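Local coordinates for 2OG-Fe dioxygenase family protein (Methylibium petroleiphilum, PDB 3PL0) that is probably a 2-oxoglutarate- and iron-dependent dioxygenase with a double-stranded beta-helix (cupin) fold, homologous to the biofilm-associated protein BsmA, at residues A[8-13]-A[23-28]; A[49-54]-A[148-153]; A[179-184]-A[235-240]. All coordinates share one frame; numbering follows the deposited sequence.

Interaction 1 of 3, residues A[8-13]-A[23-28]; sequences LPLGRA and GFCVLT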
loop_
_atom_site.group_PDB
_atom_site.type_symbol
_atom_site.label_atom_id
_atom_site.label_comp_id
_atom_site.label_asym_id
_atom_site.label_seq_id
_atom_site.Cartn_x
_atom_site.Cartn_y
_atom_site.Cartn_z
ATOM N N LEU A 8 5.537 3.643 19.214
ATOM C CA LEU A 8 4.442 3.303 20.112
ATOM C C LEU A 8 3.138 2.972 19.339
ATOM O O LEU A 8 2.830 3.576 18.311
ATOM C CB LEU A 8 4.222 4.419 21.138
ATOM C CG LEU A 8 5.426 4.712 22.057
ATOM C CD1 LEU A 8 4.997 5.551 23.244
ATOM C CD2 LEU A 8 6.081 3.427 22.527
ATOM N N PRO A 9 2.376 1.983 19.851
ATOM C CA PRO A 9 1.124 1.568 19.202
ATOM C C PRO A 9 -0.039 2.555 19.362
ATOM O O PRO A 9 -0.349 2.995 20.467
ATOM C CB PRO A 9 0.816 0.234 19.877
ATOM C CG PRO A 9 1.356 0.383 21.262
ATOM C CD PRO A 9 2.545 1.332 21.169
ATOM N N LEU A 10 -0.654 2.951 18.258
ATOM C CA LEU A 10 -1.833 3.778 18.296
ATOM C C LEU A 10 -3.059 2.876 18.395
ATOM O O LEU A 10 -3.145 1.842 17.706
ATOM C CB LEU A 10 -1.939 4.602 17.007
ATOM C CG LEU A 10 -0.916 5.715 16.777
ATOM C CD1 LEU A 10 -1.168 6.355 15.396
ATOM C CD2 LEU A 10 -0.994 6.732 17.922
ATOM N N GLY A 11 -4.025 3.281 19.212
ATOM C CA GLY A 11 -5.323 2.644 19.198
ATOM C C GLY A 11 -6.107 3.266 18.087
ATOM O O GLY A 11 -5.748 4.320 17.559
ATOM N N ARG A 12 -7.225 2.642 17.751
ATOM C CA ARG A 12 -8.048 3.140 16.661
ATOM C C ARG A 12 -8.500 4.591 16.800
ATOM O O ARG A 12 -8.457 5.333 15.854
ATOM C CB ARG A 12 -9.287 2.278 16.577
ATOM C CG ARG A 12 -10.017 2.419 15.347
ATOM C CD ARG A 12 -11.348 1.883 15.651
ATOM N NE ARG A 12 -11.917 1.290 14.486
ATOM C CZ ARG A 12 -13.191 1.393 14.171
ATOM N NH1 ARG A 12 -14.017 2.109 14.925
ATOM N NH2 ARG A 12 -13.620 0.795 13.079
ATOM N N ALA A 13 -9.001 4.975 17.971
ATOM C CA ALA A 13 -9.471 6.352 18.147
ATOM C C ALA A 13 -8.321 7.377 17.967
ATOM O O ALA A 13 -8.487 8.380 17.278
ATOM C CB ALA A 13 -10.214 6.538 19.511
ATOM N N GLY A 23 -3.542 13.736 8.232
ATOM C CA GLY A 23 -3.789 13.031 7.004
ATOM C C GLY A 23 -3.025 11.730 6.845
ATOM O O GLY A 23 -3.098 11.098 5.777
ATOM N N PHE A 24 -2.298 11.311 7.881
ATOM C CA PHE A 24 -1.656 9.983 7.850
ATOM C C PHE A 24 -1.401 9.536 9.269
ATOM O O PHE A 24 -1.446 10.330 10.209
ATOM C CB PHE A 24 -0.341 9.972 7.069
ATOM C CG PHE A 24 0.823 10.615 7.804
ATOM C CD1 PHE A 24 0.940 11.994 7.872
ATOM C CD2 PHE A 24 1.764 9.844 8.449
ATOM C CE1 PHE A 24 1.978 12.580 8.566
ATOM C CE2 PHE A 24 2.820 10.443 9.166
ATOM C CZ PHE A 24 2.915 11.791 9.209
ATOM N N CYS A 25 -1.130 8.259 9.419
ATOM C CA CYS A 25 -0.572 7.771 10.653
ATOM C C CYS A 25 0.125 6.439 10.388
ATOM O O CYS A 25 -0.156 5.767 9.382
ATOM C CB CYS A 25 -1.642 7.609 11.714
ATOM S SG CYS A 25 -2.827 6.310 11.386
ATOM N N VAL A 26 1.004 6.069 11.303
ATOM C CA VAL A 26 1.701 4.807 11.244
ATOM C C VAL A 26 1.186 3.888 12.343
ATOM O O VAL A 26 1.145 4.302 13.490
ATOM C CB VAL A 26 3.192 5.060 11.437
ATOM C CG1 VAL A 26 4.009 3.704 11.467
ATOM C CG2 VAL A 26 3.709 6.025 10.336
ATOM N N LEU A 27 0.820 2.648 11.996
ATOM C CA LEU A 27 0.496 1.620 12.986
ATOM C C LEU A 27 1.715 0.697 13.122
ATOM O O LEU A 27 2.181 0.107 12.127
ATOM C CB LEU A 27 -0.712 0.776 12.540
ATOM C CG LEU A 27 -1.987 1.535 12.167
ATOM C CD1 LEU A 27 -3.020 0.518 11.749
ATOM C CD2 LEU A 27 -2.514 2.372 13.376
ATOM N N THR A 28 2.208 0.544 14.346
ATOM C CA THR A 28 3.238 -0.446 14.625
ATOM C C THR A 28 2.602 -1.825 14.399
ATOM O O THR A 28 1.355 -1.953 14.424
ATOM C CB THR A 28 3.742 -0.350 16.086
ATOM O OG1 THR A 28 2.669 -0.646 17.002
ATOM C CG2 THR A 28 4.303 1.059 16.402
HETATM O O HOH W 1 1.355 2.987 15.987
#
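Leu10 and Thr28 face each other's chains where the loop of residues 8-10 crosses obliquely near the end of strand 24-27, Pro9 nearest Thr28 and Leu10 nearest Leu27. With CG anti to its carbonyl carbon (chi1 -69°), Leu10 reaches the strand through one methyl, CD1, which lies 3.6 Å from Val26 O and 3.9 Å from Cys25 CB, while Leu10 CB flanks CD2 of Leu27. A branched apolar residue suits this place, its methyl resting against the CB of Cys25.

Thr28 turns its two branches to different neighbours. Its methyl CG2 sits 3.5 Å from Leu8 O, and OG1, between the backbone N and carbonyl carbon (chi1 63°), lies 3.5 Å from Pro9 CB and caps Ala31 N as N-cap of helix 29-36. An alanine here, without hydroxyl and methyl, would probably weaken the start of that helix and loosen the packing against Leu8 and Pro9.

No direct hydrogen bond joins the segments. Instead a water accepts from Leu10 N (3.0 Å) and Thr28 N (3.1 Å) and stands 2.8 Å from Val26 O and equally near Leu8 O, linking the two backbones at four points.

Helix 12-22, begun by Gly11 as N-cap and left through Gly23 with positive phi, links the two segments: a loop-helix-strand connection that leads into strand 24-27, which pairs with strand 209-213 at the margin of the main sheet.

Interaction 2 of 3, residues A[49-54]-A[148-153]; sequences YWEELA and PFRIDT. With GOL (glycerol), chain C.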
loop_
_atom_site.group_PDB
_atom_site.type_symbol
_atom_site.label_atom_id
_atom_site.label_comp_id
_atom_site.label_asym_id
_atom_site.label_seq_id
_atom_site.Cartn_x
_atom_site.Cartn_y
_atom_site.Cartn_z
ATOM N N TYR A 49 4.003 -15.729 -0.313
ATOM C CA TYR A 49 3.486 -15.297 -1.608
ATOM C C TYR A 49 4.345 -14.224 -2.230
ATOM O O TYR A 49 4.381 -14.100 -3.433
ATOM C CB TYR A 49 2.009 -14.861 -1.512
ATOM C CG TYR A 49 1.170 -16.034 -1.072
ATOM C CD1 TYR A 49 0.816 -17.024 -1.972
ATOM C CD2 TYR A 49 0.856 -16.221 0.279
ATOM C CE1 TYR A 49 0.092 -18.142 -1.557
ATOM C CE2 TYR A 49 0.151 -17.316 0.709
ATOM C CZ TYR A 49 -0.224 -18.290 -0.225
ATOM O OH TYR A 49 -0.943 -19.380 0.204
ATOM N N TRP A 50 5.077 -13.470 -1.416
ATOM C CA TRP A 50 6.058 -12.522 -1.958
ATOM C C TRP A 50 7.254 -13.223 -2.671
ATOM O O TRP A 50 8.023 -12.561 -3.318
ATOM C CB TRP A 50 6.547 -11.529 -0.883
ATOM C CG TRP A 50 5.674 -10.362 -0.820
ATOM C CD1 TRP A 50 5.919 -9.154 -1.360
ATOM C CD2 TRP A 50 4.352 -10.297 -0.266
ATOM N NE1 TRP A 50 4.847 -8.319 -1.179
ATOM C CE2 TRP A 50 3.873 -8.996 -0.501
ATOM C CE3 TRP A 50 3.549 -11.198 0.448
ATOM C CZ2 TRP A 50 2.619 -8.563 -0.066
ATOM C CZ3 TRP A 50 2.288 -10.780 0.862
ATOM C CH2 TRP A 50 1.840 -9.454 0.596
ATOM N N GLU A 51 7.382 -14.549 -2.581
ATOM C CA GLU A 51 8.396 -15.250 -3.385
ATOM C C GLU A 51 7.849 -15.652 -4.768
ATOM O O GLU A 51 8.587 -16.208 -5.584
ATOM C CB GLU A 51 8.906 -16.495 -2.660
ATOM C CG GLU A 51 9.376 -16.245 -1.264
ATOM C CD GLU A 51 10.515 -15.242 -1.207
ATOM O OE1 GLU A 51 11.326 -15.170 -2.172
ATOM O OE2 GLU A 51 10.583 -14.502 -0.197
ATOM N N GLU A 52 6.576 -15.357 -5.045
ATOM C CA GLU A 52 5.912 -15.845 -6.258
ATOM C C GLU A 52 5.176 -14.752 -6.999
ATOM O O GLU A 52 4.155 -15.025 -7.643
ATOM C CB GLU A 52 4.893 -16.899 -5.883
ATOM C CG GLU A 52 5.472 -18.132 -5.201
ATOM C CD GLU A 52 4.381 -19.162 -4.887
ATOM O OE1 GLU A 52 3.218 -18.769 -4.596
ATOM O OE2 GLU A 52 4.681 -20.373 -4.944
ATOM N N LEU A 53 5.644 -13.507 -6.894
ATOM C CA LEU A 53 4.992 -12.438 -7.615
ATOM C C LEU A 53 5.456 -12.479 -9.076
ATOM O O LEU A 53 6.557 -12.968 -9.367
ATOM C CB LEU A 53 5.251 -11.078 -6.947
ATOM C CG LEU A 53 4.781 -10.941 -5.508
ATOM C CD1 LEU A 53 5.276 -9.591 -4.914
ATOM C CD2 LEU A 53 3.271 -11.102 -5.354
ATOM N N ALA A 54 4.612 -11.986 -9.986
ATOM C CA ALA A 54 4.910 -12.024 -11.421
ATOM C C ALA A 54 5.739 -10.819 -11.861
ATOM O O ALA A 54 5.573 -9.715 -11.350
ATOM C CB ALA A 54 3.651 -12.093 -12.218
ATOM N N PRO A 148 0.401 -6.303 -4.121
ATOM C CA PRO A 148 1.643 -6.756 -3.485
ATOM C C PRO A 148 2.818 -6.528 -4.415
ATOM O O PRO A 148 2.714 -6.819 -5.623
ATOM C CB PRO A 148 1.440 -8.245 -3.294
ATOM C CG PRO A 148 0.384 -8.633 -4.309
ATOM C CD PRO A 148 -0.494 -7.427 -4.461
ATOM N N PHE A 149 3.902 -6.009 -3.871
ATOM C CA PHE A 149 5.067 -5.630 -4.657
ATOM C C PHE A 149 6.321 -6.255 -4.098
ATOM O O PHE A 149 6.490 -6.283 -2.887
ATOM C CB PHE A 149 5.302 -4.136 -4.570
ATOM C CG PHE A 149 4.393 -3.307 -5.421
ATOM C CD1 PHE A 149 4.507 -3.299 -6.799
ATOM C CD2 PHE A 149 3.430 -2.497 -4.831
ATOM C CE1 PHE A 149 3.669 -2.502 -7.580
ATOM C CE2 PHE A 149 2.604 -1.700 -5.598
ATOM C CZ PHE A 149 2.729 -1.691 -6.984
ATOM N N ARG A 150 7.247 -6.629 -4.983
ATOM C CA ARG A 150 8.665 -6.765 -4.615
ATOM C C ARG A 150 9.485 -5.997 -5.616
ATOM O O ARG A 150 9.339 -6.174 -6.813
ATOM C CB ARG A 150 9.131 -8.210 -4.619
ATOM C CG ARG A 150 10.675 -8.388 -4.564
ATOM C CD ARG A 150 11.109 -9.796 -4.291
ATOM N NE ARG A 150 10.763 -10.209 -2.951
ATOM C CZ ARG A 150 10.913 -11.432 -2.456
ATOM N NH1 ARG A 150 11.476 -12.430 -3.151
ATOM N NH2 ARG A 150 10.557 -11.647 -1.207
ATOM N N ILE A 151 10.364 -5.155 -5.112
ATOM C CA ILE A 151 11.309 -4.440 -5.942
ATOM C C ILE A 151 12.676 -5.060 -5.631
ATOM O O ILE A 151 13.103 -5.078 -4.475
ATOM C CB ILE A 151 11.329 -2.951 -5.619
ATOM C CG1 ILE A 151 9.956 -2.293 -5.709
ATOM C CG2 ILE A 151 12.249 -2.209 -6.574
ATOM C CD1 ILE A 151 9.293 -2.358 -7.066
ATOM N N ASP A 152 13.355 -5.533 -6.672
ATOM C CA ASP A 152 14.610 -6.284 -6.540
ATOM C C ASP A 152 15.722 -5.540 -7.262
ATOM O O ASP A 152 15.569 -5.155 -8.433
ATOM C CB ASP A 152 14.435 -7.673 -7.155
ATOM C CG ASP A 152 15.465 -8.662 -6.676
ATOM O OD1 ASP A 152 16.665 -8.341 -6.662
ATOM O OD2 ASP A 152 15.072 -9.777 -6.316
ATOM N N THR A 153 16.837 -5.341 -6.560
ATOM C CA THR A 153 17.969 -4.598 -7.079
ATOM C C THR A 153 18.893 -5.508 -7.927
ATOM O O THR A 153 19.964 -5.100 -8.327
ATOM C CB THR A 153 18.757 -3.907 -5.936
ATOM O OG1 THR A 153 19.371 -4.897 -5.110
ATOM C CG2 THR A 153 17.823 -3.026 -5.018
HETATM C C1 GOL C . 9.320 -12.860 -7.290
HETATM O O1 GOL C . 8.482 -12.457 -6.202
HETATM C C2 GOL C . 10.790 -13.249 -6.995
HETATM O O2 GOL C . 11.159 -14.207 -7.983
HETATM C C3 GOL C . 11.743 -12.055 -7.158
HETATM O O3 GOL C . 12.965 -12.106 -6.423
#
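Charge ties the outer side chains of this contact together. Arg150 leaves strand 141-152 with CG anti to its backbone N, bends at chi3 (-68°), and grips Glu51 end-on: NH1 to OE1 at 2.9 Å and NH2 to OE2 at 3.0 Å, both nearly straight. Each oxygen is met from above the carboxylate plane, the two flat groups being 60° apart. Glu51 starts away from the strand, and the bend at chi2 brings its carboxylate back. The guanidinium is also salt-bridged through NE to Asp239, so two carboxylates probably balance its charge and fix the rotation of the group.

Trp50 O hangs over the centre of one guanidinium face, 3.2 Å from Arg150 CZ; the angles are poor for hydrogen bonding, but the positive charge probably steadies the carbonyl. The indole NE1 makes a weak bond to Phe149 O at 3.1 Å, at the ring edge, while its stronger partner is Thr240 O on the next strand. An indole suits the site, pairing that buried N-H with a broad apolar surface.

Apolar contact does the rest. Trp50 CZ2 meets Pro148 CB at 3.5 Å, the two side chains crossing at about a right angle, and Leu53 lays CD2 against Pro148 CG while CD1 rests over the backbone at Phe149 and Arg150.

A glycerol, probably from the crystallisation liquor, bridges the segments: Leu53 N donates to its O1 (3.1 Å), O1 bonds weakly to Trp50 O, and O3 bonds Asp152 OD2 (3.1 Å).

Here the loop that follows the 3-10 turn around Trp50 is clamped across a strand of the antiparallel sheet of a double-stranded beta-helix, the cupin fold.

Interaction 3 of 3, residues A[179-184]-A[235-240]; sequences GRQGVR and PAHRDT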
loop_
_atom_site.group_PDB
_atom_site.type_symbol
_atom_site.label_atom_id
_atom_site.label_comp_id
_atom_site.label_asym_id
_atom_site.label_seq_id
_atom_site.Cartn_x
_atom_site.Cartn_y
_atom_site.Cartn_z
ATOM N N GLY A 179 8.577 -6.740 4.179
ATOM C CA GLY A 179 9.942 -7.043 4.594
ATOM C C GLY A 179 10.966 -6.433 3.684
ATOM O O GLY A 179 10.625 -5.834 2.658
ATOM N N ARG A 180 12.240 -6.597 4.038
ATOM C CA ARG A 180 13.326 -6.194 3.181
ATOM C C ARG A 180 14.612 -6.935 3.568
ATOM O O ARG A 180 14.740 -7.411 4.690
ATOM C CB ARG A 180 13.550 -4.686 3.280
ATOM C CG ARG A 180 14.193 -4.280 4.580
ATOM C CD ARG A 180 14.454 -2.808 4.611
ATOM N NE ARG A 180 15.061 -2.453 5.889
ATOM C CZ ARG A 180 15.736 -1.335 6.114
ATOM N NH1 ARG A 180 15.930 -0.461 5.136
ATOM N NH2 ARG A 180 16.254 -1.120 7.317
ATOM N N GLN A 181 15.535 -7.047 2.610
ATOM C CA GLN A 181 16.829 -7.645 2.837
ATOM C C GLN A 181 17.822 -7.014 1.944
ATOM O O GLN A 181 17.532 -6.740 0.782
ATOM C CB GLN A 181 16.837 -9.081 2.346
ATOM C CG GLN A 181 16.232 -10.067 3.161
ATOM C CD GLN A 181 16.347 -11.384 2.469
ATOM O OE1 GLN A 181 17.454 -11.922 2.288
ATOM N NE2 GLN A 181 15.221 -11.898 2.028
ATOM N N GLY A 182 19.044 -6.902 2.442
ATOM C CA GLY A 182 20.180 -6.596 1.620
ATOM C C GLY A 182 20.164 -5.205 1.041
ATOM O O GLY A 182 20.881 -4.949 0.075
ATOM N N VAL A 183 19.349 -4.315 1.599
ATOM C CA VAL A 183 19.191 -2.969 1.032
ATOM C C VAL A 183 19.203 -1.868 2.083
ATOM O O VAL A 183 18.835 -2.086 3.240
ATOM C CB VAL A 183 17.888 -2.834 0.173
ATOM C CG1 VAL A 183 17.889 -3.869 -0.967
ATOM C CG2 VAL A 183 16.620 -2.996 1.046
ATOM N N ARG A 184 19.619 -0.676 1.670
ATOM C CA ARG A 184 19.231 0.531 2.390
ATOM C C ARG A 184 18.495 1.470 1.415
ATOM O O ARG A 184 18.116 1.068 0.310
ATOM C CB ARG A 184 20.430 1.195 3.056
ATOM C CG ARG A 184 21.438 1.716 2.097
ATOM C CD ARG A 184 22.679 2.291 2.850
ATOM N NE ARG A 184 23.834 2.083 1.998
ATOM C CZ ARG A 184 24.147 2.828 0.937
ATOM N NH1 ARG A 184 23.418 3.894 0.602
ATOM N NH2 ARG A 184 25.223 2.512 0.218
ATOM N N PRO A 235 20.603 -11.745 -1.727
ATOM C CA PRO A 235 19.302 -11.142 -2.057
ATOM C C PRO A 235 19.193 -9.723 -1.536
ATOM O O PRO A 235 19.614 -9.428 -0.416
ATOM C CB PRO A 235 18.288 -12.047 -1.350
ATOM C CG PRO A 235 19.007 -13.337 -1.166
ATOM C CD PRO A 235 20.417 -12.893 -0.827
ATOM N N ALA A 236 18.650 -8.858 -2.379
ATOM C CA ALA A 236 18.546 -7.456 -2.104
ATOM C C ALA A 236 17.220 -6.945 -2.664
ATOM O O ALA A 236 17.124 -6.610 -3.830
ATOM C CB ALA A 236 19.748 -6.718 -2.709
ATOM N N HIS A 237 16.194 -6.887 -1.826
ATOM C CA HIS A 237 14.877 -6.435 -2.272
ATOM C C HIS A 237 14.039 -5.854 -1.128
ATOM O O HIS A 237 14.395 -5.959 0.054
ATOM C CB HIS A 237 14.125 -7.628 -2.865
ATOM C CG HIS A 237 13.991 -8.773 -1.914
ATOM N ND1 HIS A 237 14.723 -9.935 -2.037
ATOM C CD2 HIS A 237 13.239 -8.917 -0.794
ATOM C CE1 HIS A 237 14.423 -10.751 -1.040
ATOM N NE2 HIS A 237 13.534 -10.152 -0.264
ATOM N N ARG A 238 12.931 -5.231 -1.501
ATOM C CA ARG A 238 11.969 -4.709 -0.522
ATOM C C ARG A 238 10.567 -5.129 -0.967
ATOM O O ARG A 238 10.191 -4.960 -2.146
ATOM C CB ARG A 238 12.088 -3.195 -0.427
ATOM C CG ARG A 238 11.061 -2.509 0.468
ATOM C CD ARG A 238 11.487 -1.078 0.646
ATOM N NE ARG A 238 10.620 -0.303 1.531
ATOM C CZ ARG A 238 9.576 0.416 1.143
ATOM N NH1 ARG A 238 9.222 0.479 -0.114
ATOM N NH2 ARG A 238 8.919 1.135 2.017
ATOM N N ASP A 239 9.797 -5.587 0.003
ATOM C CA ASP A 239 8.453 -6.084 -0.147
ATOM C C ASP A 239 7.478 -5.212 0.588
ATOM O O ASP A 239 7.685 -4.916 1.759
ATOM C CB ASP A 239 8.351 -7.487 0.480
ATOM C CG ASP A 239 9.240 -8.518 -0.245
ATOM O OD1 ASP A 239 9.494 -8.319 -1.434
ATOM O OD2 ASP A 239 9.644 -9.518 0.368
ATOM N N THR A 240 6.402 -4.849 -0.113
ATOM C CA THR A 240 5.309 -4.044 0.408
ATOM C C THR A 240 3.977 -4.590 -0.146
ATOM O O THR A 240 3.923 -5.420 -1.122
ATOM C CB THR A 240 5.439 -2.584 -0.028
ATOM O OG1 THR A 240 5.679 -2.508 -1.441
ATOM C CG2 THR A 240 6.542 -1.866 0.703
HETATM O O HOH W 2 20.444 -10.588 1.730
#
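Backbone hydrogen bonds define this antiparallel ladder, whose short strand axes run 179° apart at 4.6 Å. Gly179 and Asp239 form a hydrogen-bonded pair (Asp239 N to Gly179 O 2.8 Å), as do Gln181 and His237 (Gln181 N to His237 O 3.0 Å). Between them Arg180 and Arg238 make a non-hydrogen-bonded pair, where Arg180 CA approaches His237 O at 3.3 Å in a CA-H...O contact.

Gly182 ends the ladder with positive phi (68°), and a beta carbon here would collide with Pro235 O, two reasons for glycine. Beyond it the CG1 methyl of Val183 packs on Ala236 CB at 3.8 Å.

On one face, Gln181 and His237 lie side by side, amide and imidazole planes 78° apart, with Gln181 OE1 near Pro235 CB. A water joins Pro235 O (2.6 Å) more weakly to that same OE1. The two arginines share the other face but diverge, Arg180 going to a salt bridge with Glu204, which probably eases the nearness of two like charges.

Strand 237-246 thus lies between strands 172-181 and 141-152: Asp239 is salt-bridged to Arg150, while past Gly182 the chain leaves to pair with strand 217-226 in a second sheet.

Overall arrangement
Interactions 2 and 3 are neighbours in one antiparallel sheet, their centres about 10 Å apart, because strand 141-152 of the first lies beside strand 237-246 of the second. They share the salt bridge Arg150 NE to Asp239 OD1, 2.7 Å long, and a probable backbone hydrogen bond from Phe149 N to Thr240 O. The glycerol held by interaction 2 also lies about 5 Å from the side chain of His237 in interaction 3, so both border the same possible pocket. Interaction 1 stands apart, its centre about 27 Å from that of interaction 2 and about 24 Å from that of interaction 3, yet strand 24-27 joins the same sheet through strand 209-213, which pairs with strand 172-181.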